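Local structure of tyrocidine synthase 2 (Brevibacillus parabrevis, 6TA8) at residues 35-40 against 95-100. The protein belongs to the nonribosomal peptide synthetases, large modular enzymes, and is represented here by its condensation domain. Sequence-based numbering, arbitrary orientation.
Sequences IALTPI and GAIKQI
The flat amide of Gln99 is sandwiched between two aliphatic side chains. Ile35 covers one face, with CB 3.4 Å from Gln99 NE2 and CG2 also against that nitrogen; Leu37 lies over the other, its CD2 4.0 Å from Gln99 CD. At the nitrogen end of the amide, Gln99 NE2 donates to Ala36 O at 2.7 Å, but the N-H...O angle is only 117°, so the bond is weak. Glutamine suits this buried place because its CG methylene packs against Leu37 CD2, while its amide still offers an N-H to the backbone. With chi1 at 59°, CG is flanked by both backbone neighbours, N and C, and the chain then runs out straight to place the amide beside residues 35-37. The backbones meet through a much straighter bond, Ile35 N to Gln99 O, 3.0 Å with an N-H...O angle of 173°. Gln99 belongs to the central strand, 98-101, of a small three-stranded antiparallel sheet in the condensation domain; 33-35 flanks it, and Met88 of strand 88-91 touches both Ile35 and Gln99. Leu37 also reaches Ile97, CD1 to CB 4.3 Å, and branched apolar residues suit this spot because Phe45 of helix 39-46 packs on both. Thr38 is the N-cap just before that helix: its short hydroxyl side chain caps a backbone N in the first turn, and Gln41 OE1 accepts from Thr38 N.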
ATOM      1  N   ILE A  35     -14.735 -10.655  12.802  1.00 46.40           N
ATOM      2  CA  ILE A  35     -14.029 -11.101  11.608  1.00 40.83           C
ATOM      3  C   ILE A  35     -12.672 -11.647  12.031  1.00 51.90           C
ATOM      4  O   ILE A  35     -12.087 -11.205  13.025  1.00 52.53           O
ATOM      5  CB  ILE A  35     -13.867  -9.961  10.579  1.00 41.79           C
ATOM      6  CG1 ILE A  35     -15.179  -9.191  10.426  1.00 35.18           C
ATOM      7  CG2 ILE A  35     -13.407 -10.504   9.235  1.00 42.85           C
ATOM      8  CD1 ILE A  35     -15.113  -8.071   9.413  1.00 36.91           C
ATOM      9  N   ALA A  36     -12.178 -12.624  11.277  1.00 40.80           N
ATOM     10  CA  ALA A  36     -10.858 -13.181  11.532  1.00 36.11           C
ATOM     11  C   ALA A  36      -9.777 -12.271  10.961  1.00 43.15           C
ATOM     12  O   ALA A  36      -9.988 -11.559   9.975  1.00 44.62           O
ATOM     13  CB  ALA A  36     -10.737 -14.580  10.930  1.00 49.54           C
ATOM     14  N   LEU A  37      -8.608 -12.301  11.594  1.00 48.02           N
ATOM     15  CA  LEU A  37      -7.494 -11.456  11.182  1.00 48.91           C
ATOM     16  C   LEU A  37      -6.841 -12.035   9.932  1.00 49.72           C
ATOM     17  O   LEU A  37      -6.429 -13.200   9.921  1.00 49.87           O
ATOM     18  CB  LEU A  37      -6.474 -11.329  12.312  1.00 45.79           C
ATOM     19  CG  LEU A  37      -6.872 -10.495  13.534  1.00 45.87           C
ATOM     20  CD1 LEU A  37      -5.822 -10.618  14.627  1.00 49.74           C
ATOM     21  CD2 LEU A  37      -7.079  -9.039  13.151  1.00 43.96           C
ATOM     22  N   THR A  38      -6.748 -11.223   8.882  1.00 47.28           N
ATOM     23  CA  THR A  38      -6.063 -11.630   7.669  1.00 46.10           C
ATOM     24  C   THR A  38      -4.552 -11.654   7.908  1.00 52.21           C
ATOM     25  O   THR A  38      -4.065 -11.085   8.888  1.00 49.69           O
ATOM     26  CB  THR A  38      -6.417 -10.685   6.521  1.00 41.58           C
ATOM     27  OG1 THR A  38      -6.010  -9.352   6.848  1.00 46.94           O
ATOM     28  CG2 THR A  38      -7.914 -10.705   6.263  1.00 39.25           C
ATOM     29  N   PRO A  39      -3.789 -12.329   7.037  1.00 51.95           N
ATOM     30  CA  PRO A  39      -2.330 -12.388   7.248  1.00 49.84           C
ATOM     31  C   PRO A  39      -1.666 -11.027   7.364  1.00 42.07           C
ATOM     32  O   PRO A  39      -0.790 -10.846   8.219  1.00 39.49           O
ATOM     33  CB  PRO A  39      -1.836 -13.156   6.014  1.00 40.70           C
ATOM     34  CG  PRO A  39      -2.980 -14.018   5.637  1.00 52.85           C
ATOM     35  CD  PRO A  39      -4.219 -13.222   5.945  1.00 45.03           C
ATOM     36  N   ILE A  40      -2.052 -10.062   6.526  1.00 40.58           N
ATOM     37  CA  ILE A  40      -1.443  -8.739   6.610  1.00 37.46           C
ATOM     38  C   ILE A  40      -1.888  -8.026   7.880  1.00 45.54           C
ATOM     39  O   ILE A  40      -1.175  -7.154   8.395  1.00 42.35           O
ATOM     40  CB  ILE A  40      -1.766  -7.920   5.345  1.00 36.42           C
ATOM     41  CG1 ILE A  40      -0.879  -6.675   5.269  1.00 39.74           C
ATOM     42  CG2 ILE A  40      -3.240  -7.542   5.303  1.00 35.52           C
ATOM     43  CD1 ILE A  40       0.603  -6.974   5.317  1.00 42.46           C
ATOM     44  N   GLY A  95      -5.368 -10.462  26.064  1.00 80.39           N
ATOM     45  CA  GLY A  95      -4.127 -10.374  25.329  1.00 81.29           C
ATOM     46  C   GLY A  95      -4.271 -10.552  23.831  1.00 84.10           C
ATOM     47  O   GLY A  95      -3.534  -9.919  23.067  1.00 76.95           O
ATOM     48  N   ALA A  96      -5.201 -11.397  23.393  1.00 83.31           N
ATOM     49  CA  ALA A  96      -5.449 -11.580  21.974  1.00 73.05           C
ATOM     50  C   ALA A  96      -6.219 -10.391  21.409  1.00 77.37           C
ATOM     51  O   ALA A  96      -6.855  -9.622  22.137  1.00 71.07           O
ATOM     52  CB  ALA A  96      -6.222 -12.875  21.723  1.00 73.65           C
ATOM     53  N   ILE A  97      -6.158 -10.249  20.090  1.00 71.20           N
ATOM     54  CA  ILE A  97      -6.794  -9.144  19.383  1.00 55.52           C
ATOM     55  C   ILE A  97      -8.042  -9.662  18.686  1.00 56.22           C
ATOM     56  O   ILE A  97      -8.022 -10.725  18.053  1.00 66.55           O
ATOM     57  CB  ILE A  97      -5.825  -8.493  18.377  1.00 53.67           C
ATOM     58  CG1 ILE A  97      -4.604  -7.922  19.106  1.00 61.39           C
ATOM     59  CG2 ILE A  97      -6.527  -7.401  17.583  1.00 47.98           C
ATOM     60  CD1 ILE A  97      -3.395  -8.838  19.103  1.00 61.88           C
ATOM     61  N   LYS A  98      -9.135  -8.912  18.807  1.00 56.26           N
ATOM     62  CA  LYS A  98     -10.421  -9.281  18.228  1.00 51.41           C
ATOM     63  C   LYS A  98     -10.968  -8.087  17.462  1.00 50.54           C
ATOM     64  O   LYS A  98     -11.223  -7.033  18.055  1.00 46.82           O
ATOM     65  CB  LYS A  98     -11.401  -9.724  19.320  1.00 48.35           C
ATOM     66  CG  LYS A  98     -12.848  -9.845  18.873  1.00 54.58           C
ATOM     67  CD  LYS A  98     -13.747 -10.198  20.052  1.00 67.75           C
ATOM     68  CE  LYS A  98     -15.212 -10.254  19.650  1.00 72.90           C
ATOM     69  NZ  LYS A  98     -16.093 -10.640  20.788  1.00 65.03           N
ATOM     70  N   GLN A  99     -11.133  -8.242  16.151  1.00 50.62           N
ATOM     71  CA  GLN A  99     -11.708  -7.197  15.313  1.00 49.54           C
ATOM     72  C   GLN A  99     -13.181  -7.496  15.071  1.00 48.68           C
ATOM     73  O   GLN A  99     -13.544  -8.620  14.707  1.00 47.00           O
ATOM     74  CB  GLN A  99     -10.957  -7.062  13.985  1.00 46.02           C
ATOM     75  CG  GLN A  99     -10.917  -8.309  13.117  1.00 52.46           C
ATOM     76  CD  GLN A  99     -10.640  -8.001  11.652  1.00 42.65           C
ATOM     77  OE1 GLN A  99     -10.506  -6.841  11.260  1.00 41.95           O
ATOM     78  NE2 GLN A  99     -10.559  -9.044  10.836  1.00 44.13           N
ATOM     79  N   ILE A 100     -14.028  -6.494  15.295  1.00 47.21           N
ATOM     80  CA  ILE A 100     -15.470  -6.618  15.127  1.00 49.47           C
ATOM     81  C   ILE A 100     -15.931  -5.571  14.126  1.00 50.68           C
ATOM     82  O   ILE A 100     -15.608  -4.385  14.268  1.00 51.80           O
ATOM     83  CB  ILE A 100     -16.224  -6.451  16.459  1.00 53.50           C
ATOM     84  CG1 ILE A 100     -15.509  -7.189  17.590  1.00 59.59           C
ATOM     85  CG2 ILE A 100     -17.655  -6.945  16.322  1.00 48.50           C
ATOM     86  CD1 ILE A 100     -16.100  -6.908  18.952  1.00 51.88           C
TER